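Local coordinates for protein aminotransferase (PDB 3IF2) that binds pyridoxal 5'-phosphate and probably catalyses amino-group transfer, perhaps between valine and pyruvate, at residues E50-T55 / T317-N322; P150-Y155 / F168-P173; E154-S159 / S396-P401. All blocks are in the same frame, centred on the assembly; numbering follows the deposited sequence.

Contact 1. Residues E50-T55 / T317-N322; sequences ELFLET and TPLVAN
A helix-helix packing contact close to the dimer interface brings L51, F52 and T55 of helix 46-60 against P318 and L319 of helix 311-321. The short segments run at 111° to each other with their axes 11.4 Å apart, a separation that L319 bridges. Its two methyl branches divide the work. The L319 and L51 side chains meet tip to tip, L319 CD2 lying 3.8 Å from L51 CD1. The same L319 CD2 is 3.5 Å from T55 OG1. The other branch turns to the aromatic ring: L319 CD1 sits at the edge of F52, near the ring plane, 4.0 Å from F52 CE1. Beside this, T55 CG2 packs on P318 CG at 3.9 Å.

With OG1 beside its own backbone N (chi1 -52°), T55 hydrogen-bonds through OG1 back to L51 O at 2.9 Å, tilted 34° from the carbonyl plane. T55 N reaches the same oxygen from the opposite face, so two donors grip it. An alanine here would probably leave L51 O with the backbone bond alone and open a gap beside P318 CG and L319 CD2.

L328 of helix 324-351 covers L51 and F52, while F52 also packs on I73 of the second subunit. No hydrogen bond joins the two segments: T55 OG1 donates within its own helix, and the segments meet through van der Waals contacts, mostly between apolar groups.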
# COMPACT_ATOMS: atom_id res chain seq x y z
N GLU A 50 4.48 -13.44 22.79
CA GLU A 50 3.51 -13.89 23.78
C GLU A 50 2.41 -12.85 23.98
O GLU A 50 1.22 -13.22 24.03
CB GLU A 50 4.19 -14.22 25.12
CG GLU A 50 4.86 -15.58 25.10
CD GLU A 50 6.04 -15.73 26.05
OE1 GLU A 50 6.28 -14.86 26.92
OE2 GLU A 50 6.74 -16.75 25.88
N LEU A 51 2.79 -11.57 24.12
CA LEU A 51 1.80 -10.49 24.27
C LEU A 51 0.93 -10.33 23.01
O LEU A 51 -0.29 -10.15 23.10
CB LEU A 51 2.46 -9.16 24.63
CG LEU A 51 1.57 -7.90 24.74
CD1 LEU A 51 0.32 -8.10 25.62
CD2 LEU A 51 2.43 -6.74 25.24
N PHE A 52 1.58 -10.39 21.84
CA PHE A 52 0.89 -10.35 20.58
C PHE A 52 -0.10 -11.50 20.42
O PHE A 52 -1.23 -11.26 20.00
CB PHE A 52 1.85 -10.30 19.37
CG PHE A 52 2.64 -8.99 19.22
CD1 PHE A 52 2.17 -7.74 19.71
CD2 PHE A 52 3.80 -8.98 18.45
CE1 PHE A 52 2.90 -6.57 19.53
CE2 PHE A 52 4.52 -7.80 18.26
CZ PHE A 52 4.06 -6.59 18.80
N LEU A 53 0.32 -12.72 20.76
CA LEU A 53 -0.56 -13.90 20.64
C LEU A 53 -1.78 -13.79 21.54
O LEU A 53 -2.89 -14.10 21.11
CB LEU A 53 0.19 -15.22 20.94
CG LEU A 53 -0.53 -16.53 20.61
CD1 LEU A 53 -1.21 -16.50 19.21
CD2 LEU A 53 0.42 -17.70 20.76
N GLU A 54 -1.57 -13.31 22.76
CA GLU A 54 -2.65 -13.04 23.72
C GLU A 54 -3.65 -12.03 23.16
O GLU A 54 -4.86 -12.25 23.22
CB GLU A 54 -2.07 -12.55 25.06
CG GLU A 54 -3.05 -11.93 26.07
CD GLU A 54 -2.30 -11.38 27.26
OE1 GLU A 54 -1.67 -12.18 27.97
OE2 GLU A 54 -2.31 -10.14 27.46
N THR A 55 -3.13 -10.93 22.64
CA THR A 55 -3.99 -9.88 22.06
C THR A 55 -4.82 -10.45 20.88
O THR A 55 -6.03 -10.26 20.84
CB THR A 55 -3.19 -8.65 21.64
OG1 THR A 55 -2.37 -8.21 22.73
CG2 THR A 55 -4.10 -7.53 21.23
N THR A 317 -4.20 -1.30 18.89
CA THR A 317 -5.19 -0.42 19.55
C THR A 317 -5.30 -0.62 21.08
O THR A 317 -5.10 0.35 21.80
CB THR A 317 -6.58 -0.48 18.83
OG1 THR A 317 -6.44 0.06 17.51
CG2 THR A 317 -7.67 0.29 19.57
N PRO A 318 -5.57 -1.86 21.56
CA PRO A 318 -5.65 -2.06 23.00
C PRO A 318 -4.33 -1.86 23.74
O PRO A 318 -4.35 -1.41 24.88
CB PRO A 318 -6.17 -3.50 23.15
CG PRO A 318 -5.85 -4.16 21.87
CD PRO A 318 -6.02 -3.07 20.85
N LEU A 319 -3.20 -2.18 23.10
CA LEU A 319 -1.87 -2.01 23.71
C LEU A 319 -1.49 -0.51 23.81
O LEU A 319 -0.63 -0.14 24.64
CB LEU A 319 -0.79 -2.82 22.96
CG LEU A 319 -1.04 -4.32 22.70
CD1 LEU A 319 0.10 -4.96 21.93
CD2 LEU A 319 -1.28 -5.09 23.97
N VAL A 320 -2.08 0.35 22.96
CA VAL A 320 -1.89 1.82 23.03
C VAL A 320 -2.80 2.36 24.15
O VAL A 320 -2.34 3.13 25.01
CB VAL A 320 -2.20 2.53 21.65
CG1 VAL A 320 -2.29 4.03 21.80
CG2 VAL A 320 -1.19 2.15 20.62
N ALA A 321 -4.07 1.94 24.14
CA ALA A 321 -5.07 2.32 25.16
C ALA A 321 -4.59 2.14 26.60
O ALA A 321 -4.83 3.02 27.44
CB ALA A 321 -6.40 1.58 24.97
N ASN A 322 -3.90 1.04 26.87
CA ASN A 322 -3.43 0.76 28.25
C ASN A 322 -1.91 0.95 28.48
O ASN A 322 -1.37 0.44 29.47
CB ASN A 322 -3.89 -0.67 28.64
CG ASN A 322 -3.13 -1.77 27.90
OD1 ASN A 322 -2.14 -1.53 27.18
ND2 ASN A 322 -3.58 -2.99 28.09

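Contact 2. Residues P150-Y155 / F168-P173; sequences PLTPEY and FAAVLP. With PLP (pyridoxal-5'-phosphate), chain C.
T152, which meets V171 and P173 across the contact, stands just before a cis peptide bond to P153. Both its backbone N and its hydroxyl turn to V171 O, yet both hydrogen bonds are weak. The one from T152 N spans 3.3 Å to V171 O with an N-H...O angle of 135°. The other, T152 OG1 to V171 O, is 3.4 Å. A CA-H...O contact from L151 CA to V171 O, at 3.5 Å, adds a third approach to this carbonyl. The hydroxyl gets there because T152 OG1 lies between the backbone N and the carbonyl carbon (chi1 53°). This leaves T152 CG2 anti to the carbonyl carbon, where it packs on A170 CB at 3.7 Å. On the carbonyl side of T152 the ring of P173 closes in, with P173 CG 3.2 Å from T152 O. L151 CG meets P173 CB at 4.1 Å, the two side chains crossing at about a right angle. A water within hydrogen-bonding reach of P150 O and L172 O can donate to either.

Y155 N donates to the anti lone pair of E154 OE1 at 2.9 Å, and S213 OG holds the same oxygen. The Y155 ring lies over the cofactor, PLP C3 3.6 Å above its plane, offset toward the rim. Such an aromatic lid over the pyridine ring, on a loop after a sheet strand, is typical of fold-type I aminotransferases.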
# COMPACT_ATOMS: atom_id res chain seq x y z
N PRO A 150 19.85 16.49 6.21
CA PRO A 150 20.87 17.30 6.88
C PRO A 150 22.15 16.56 7.28
O PRO A 150 23.14 17.20 7.63
CB PRO A 150 20.13 17.84 8.10
CG PRO A 150 19.21 16.79 8.45
CD PRO A 150 18.78 16.14 7.16
N LEU A 151 22.12 15.23 7.25
CA LEU A 151 23.29 14.42 7.51
C LEU A 151 23.12 13.03 6.88
O LEU A 151 22.07 12.43 7.00
CB LEU A 151 23.54 14.32 9.03
CG LEU A 151 24.67 13.43 9.58
CD1 LEU A 151 25.15 13.92 10.92
CD2 LEU A 151 24.23 12.00 9.69
N THR A 152 24.15 12.58 6.18
CA THR A 152 24.23 11.24 5.60
C THR A 152 25.42 10.58 6.32
O THR A 152 26.27 11.29 6.86
CB THR A 152 24.40 11.28 4.08
OG1 THR A 152 25.52 12.10 3.74
CG2 THR A 152 23.16 11.86 3.42
N PRO A 153 25.51 9.24 6.35
CA PRO A 153 24.61 8.25 5.77
C PRO A 153 23.17 8.29 6.30
O PRO A 153 22.91 8.72 7.43
CB PRO A 153 25.26 6.91 6.11
CG PRO A 153 26.56 7.20 6.72
CD PRO A 153 26.71 8.63 6.95
N GLU A 154 22.25 7.92 5.42
CA GLU A 154 20.82 7.86 5.74
C GLU A 154 20.20 6.62 5.13
O GLU A 154 20.86 5.90 4.40
CB GLU A 154 20.11 9.15 5.29
CG GLU A 154 19.86 10.14 6.43
CD GLU A 154 18.78 9.69 7.42
OE1 GLU A 154 18.26 8.56 7.29
OE2 GLU A 154 18.48 10.49 8.36
N TYR A 155 18.93 6.41 5.45
CA TYR A 155 18.19 5.22 5.05
C TYR A 155 18.19 4.93 3.56
O TYR A 155 17.77 5.76 2.75
CB TYR A 155 16.76 5.32 5.58
CG TYR A 155 15.86 4.14 5.27
CD1 TYR A 155 16.28 2.82 5.47
CD2 TYR A 155 14.54 4.36 4.83
CE1 TYR A 155 15.41 1.75 5.17
CE2 TYR A 155 13.67 3.32 4.56
CZ TYR A 155 14.09 2.02 4.74
OH TYR A 155 13.20 1.04 4.44
N PHE A 168 17.01 14.67 -3.98
CA PHE A 168 17.60 14.75 -2.64
C PHE A 168 18.80 15.69 -2.68
O PHE A 168 19.54 15.69 -3.65
CB PHE A 168 18.05 13.38 -2.17
CG PHE A 168 16.91 12.46 -1.84
CD1 PHE A 168 16.11 12.70 -0.72
CD2 PHE A 168 16.64 11.32 -2.63
CE1 PHE A 168 15.05 11.86 -0.39
CE2 PHE A 168 15.59 10.46 -2.30
CZ PHE A 168 14.79 10.74 -1.18
N ALA A 169 18.91 16.55 -1.67
CA ALA A 169 20.06 17.41 -1.46
C ALA A 169 20.61 16.86 -0.15
O ALA A 169 19.94 16.94 0.88
CB ALA A 169 19.64 18.85 -1.30
N ALA A 170 21.79 16.25 -0.19
CA ALA A 170 22.38 15.61 0.98
C ALA A 170 23.57 16.42 1.46
O ALA A 170 24.35 16.91 0.65
CB ALA A 170 22.80 14.24 0.61
N VAL A 171 23.70 16.59 2.78
CA VAL A 171 24.83 17.29 3.40
C VAL A 171 25.75 16.23 4.01
O VAL A 171 25.27 15.33 4.73
CB VAL A 171 24.39 18.31 4.45
CG1 VAL A 171 25.61 19.01 5.08
CG2 VAL A 171 23.45 19.32 3.82
N LEU A 172 27.04 16.31 3.72
CA LEU A 172 28.02 15.34 4.24
C LEU A 172 28.27 15.59 5.74
O LEU A 172 28.12 16.72 6.22
CB LEU A 172 29.34 15.39 3.47
CG LEU A 172 29.28 15.13 1.96
CD1 LEU A 172 30.64 14.66 1.50
CD2 LEU A 172 28.25 14.08 1.54
N PRO A 173 28.66 14.53 6.47
CA PRO A 173 28.85 14.70 7.91
C PRO A 173 30.25 15.10 8.38
O PRO A 173 31.22 14.90 7.64
CB PRO A 173 28.62 13.28 8.42
CG PRO A 173 29.23 12.42 7.34
CD PRO A 173 28.96 13.14 6.05
N1 PLP C . 12.58 4.04 8.60
C2 PLP C . 13.79 3.42 8.84
C2A PLP C . 14.88 4.24 9.45
C3 PLP C . 13.96 2.05 8.52
O3 PLP C . 15.14 1.39 8.75
C4 PLP C . 12.89 1.33 7.93
C4A PLP C . 13.21 -0.05 7.37
O4A PLP C . 12.50 -1.03 7.60
C5 PLP C . 11.65 2.00 7.69
C6 PLP C . 11.53 3.36 8.04
C5A PLP C . 10.44 1.33 7.02
O4P PLP C . 9.58 0.66 7.92
P PLP C . 8.12 0.17 7.46
O1P PLP C . 7.63 0.46 6.06
O2P PLP C . 7.26 0.90 8.43
O3P PLP C . 8.12 -1.29 7.66
O HOH W 1 25.81 17.10 7.68

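Contact 3. Residues E154-S159 / S396-P401; sequences EYIGYS and SEYFFP. With PLP (pyridoxal-5'-phosphate), chain C.
Y398 begins the touching part of segment 396-401 by lying beside I156, the two side chains pointing the same way. I156 CG1 is anti to its backbone N (chi1 -170°), and the extended chain beyond it brings I156 CD1 within 3.6 Å of Y398 CB. The carbonyl of Y398 takes part as well, with I156 CG1 resting 3.6 Å from Y398 O. A water donates to this carbonyl and to the hydroxyl of S159, linking the two segments. S159 OG in turn bonds to I156 O, tilted 26° from that carbonyl plane, which fixes the hydroxyl between its own turn and the water.

F399 follows, and it contributes both ring and backbone. Its ring crosses I156 obliquely, F399 CE1 being 3.6 Å from I156 CB, while E154 O lies in the ring plane at the edge, 3.5 Å from F399 CD1. Its carbonyl accepts the sole direct hydrogen bond between the segments, from E154 N to F399 O at 2.9 Å. With an N-H...O angle of 164°, this bond is nearly straight.

The walk ends at P401, whose CG sits 4.0 Å from S159 OG and 4.1 Å from Y155 O, packing against the residues that flank the 156-158 turn. Inside that turn, G157 N stands over the centre of the Y155 ring, on the face opposite the cofactor, so the ring is held between backbone and PLP.

Helix 16-29 borders the contact, I17 touching I156 and S159, and L20 touching I156 and Y398. Helix 379-388 packs on Y398 through L380, and strand 207-213 meets E154 and Y158 through C212 and S213.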
# COMPACT_ATOMS: atom_id res chain seq x y z
N GLU A 154 22.25 7.92 5.42
CA GLU A 154 20.82 7.86 5.74
C GLU A 154 20.20 6.62 5.13
O GLU A 154 20.86 5.90 4.40
CB GLU A 154 20.11 9.15 5.29
CG GLU A 154 19.86 10.14 6.43
CD GLU A 154 18.78 9.69 7.42
OE1 GLU A 154 18.26 8.56 7.29
OE2 GLU A 154 18.48 10.49 8.36
N TYR A 155 18.93 6.41 5.45
CA TYR A 155 18.19 5.22 5.05
C TYR A 155 18.19 4.93 3.56
O TYR A 155 17.77 5.76 2.75
CB TYR A 155 16.76 5.32 5.58
CG TYR A 155 15.86 4.14 5.27
CD1 TYR A 155 16.28 2.82 5.47
CD2 TYR A 155 14.54 4.36 4.83
CE1 TYR A 155 15.41 1.75 5.17
CE2 TYR A 155 13.67 3.32 4.56
CZ TYR A 155 14.09 2.02 4.74
OH TYR A 155 13.20 1.04 4.44
N ILE A 156 18.69 3.73 3.21
CA ILE A 156 18.74 3.24 1.82
C ILE A 156 17.38 3.31 1.10
O ILE A 156 17.33 3.59 -0.10
CB ILE A 156 19.36 1.79 1.77
CG1 ILE A 156 19.67 1.32 0.34
CG2 ILE A 156 18.48 0.79 2.46
CD1 ILE A 156 20.45 0.00 0.27
N GLY A 157 16.30 3.07 1.84
CA GLY A 157 14.92 3.09 1.31
C GLY A 157 14.31 4.41 0.87
O GLY A 157 13.26 4.41 0.21
N TYR A 158 14.92 5.52 1.26
CA TYR A 158 14.51 6.83 0.77
C TYR A 158 14.88 7.02 -0.70
O TYR A 158 14.12 7.64 -1.42
CB TYR A 158 15.17 7.99 1.54
CG TYR A 158 14.89 8.10 3.03
CD1 TYR A 158 13.67 7.70 3.61
CD2 TYR A 158 15.81 8.73 3.86
CE1 TYR A 158 13.43 7.84 4.99
CE2 TYR A 158 15.58 8.89 5.23
CZ TYR A 158 14.41 8.43 5.80
OH TYR A 158 14.24 8.60 7.15
N SER A 159 16.03 6.48 -1.11
CA SER A 159 16.65 6.66 -2.45
C SER A 159 15.80 6.84 -3.70
O SER A 159 15.99 7.81 -4.43
CB SER A 159 17.57 5.47 -2.78
OG SER A 159 18.65 5.40 -1.89
N SER A 396 28.44 0.27 2.29
CA SER A 396 28.11 1.68 2.54
C SER A 396 27.75 2.57 1.35
O SER A 396 27.03 3.56 1.54
CB SER A 396 29.28 2.36 3.27
OG SER A 396 30.55 2.13 2.64
N GLU A 397 28.21 2.25 0.14
CA GLU A 397 27.95 3.13 -0.99
C GLU A 397 26.48 3.38 -1.37
O GLU A 397 26.21 4.32 -2.10
CB GLU A 397 28.78 2.73 -2.21
CG GLU A 397 28.39 1.46 -2.94
CD GLU A 397 29.26 1.26 -4.18
OE1 GLU A 397 30.45 0.87 -4.02
OE2 GLU A 397 28.75 1.51 -5.30
N TYR A 398 25.54 2.57 -0.85
CA TYR A 398 24.10 2.75 -1.11
C TYR A 398 23.34 3.59 -0.08
O TYR A 398 22.14 3.82 -0.26
CB TYR A 398 23.42 1.38 -1.28
CG TYR A 398 24.06 0.52 -2.34
CD1 TYR A 398 24.15 0.98 -3.68
CD2 TYR A 398 24.60 -0.74 -2.04
CE1 TYR A 398 24.77 0.20 -4.69
CE2 TYR A 398 25.21 -1.54 -3.05
CZ TYR A 398 25.30 -1.06 -4.37
OH TYR A 398 25.88 -1.82 -5.35
N PHE A 399 24.03 4.09 0.95
CA PHE A 399 23.40 4.86 2.03
C PHE A 399 23.66 6.37 1.96
O PHE A 399 23.59 7.05 2.97
CB PHE A 399 23.81 4.29 3.40
CG PHE A 399 23.34 2.90 3.66
CD1 PHE A 399 22.11 2.66 4.26
CD2 PHE A 399 24.13 1.82 3.33
CE1 PHE A 399 21.66 1.35 4.52
CE2 PHE A 399 23.71 0.51 3.58
CZ PHE A 399 22.45 0.27 4.18
N PHE A 400 23.92 6.89 0.76
CA PHE A 400 24.16 8.32 0.55
C PHE A 400 23.25 8.76 -0.60
O PHE A 400 23.72 8.88 -1.73
CB PHE A 400 25.64 8.55 0.25
CG PHE A 400 26.58 8.18 1.37
CD1 PHE A 400 27.09 6.88 1.48
CD2 PHE A 400 26.98 9.13 2.31
CE1 PHE A 400 27.98 6.53 2.52
CE2 PHE A 400 27.87 8.80 3.34
CZ PHE A 400 28.37 7.49 3.45
N PRO A 401 21.93 8.92 -0.34
CA PRO A 401 21.00 9.34 -1.38
C PRO A 401 21.31 10.74 -1.90
O PRO A 401 21.55 11.65 -1.10
CB PRO A 401 19.64 9.35 -0.66
CG PRO A 401 19.80 8.48 0.45
CD PRO A 401 21.20 8.63 0.91
N1 PLP C . 12.58 4.04 8.60
C2 PLP C . 13.79 3.42 8.84
C2A PLP C . 14.88 4.24 9.45
C3 PLP C . 13.96 2.05 8.52
O3 PLP C . 15.14 1.39 8.75
C4 PLP C . 12.89 1.33 7.93
C4A PLP C . 13.21 -0.05 7.37
O4A PLP C . 12.50 -1.03 7.60
C5 PLP C . 11.65 2.00 7.69
C6 PLP C . 11.53 3.36 8.04
C5A PLP C . 10.44 1.33 7.02
O4P PLP C . 9.58 0.66 7.92
P PLP C . 8.12 0.17 7.46
O1P PLP C . 7.63 0.46 6.06
O2P PLP C . 7.26 0.90 8.43
O3P PLP C . 8.12 -1.29 7.66
O HOH W 2 21.31 5.53 -2.59

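Overall arrangement
Contacts 2 and 3 form one continuous region, whereas contact 1 stands apart. The centres of contacts 2 and 3 are 9 Å apart; they share E154 and Y155, and they also touch directly, F168 CZ lying 3.2 Å from Y158 O and A170 CB 3.3 Å from P401 O. The loop after strand 142-149 thus contacts both segment 168-173 and segment 396-401 and carries Y155 to the cofactor. Contact 1 lies about 34 Å from contact 3 and 37 Å from contact 2, centre to centre, with about 19 Å between nearest atoms in either case. Even so, the F52 side chain is only about 13 Å from a bound PLP and about 10 Å from that of K276.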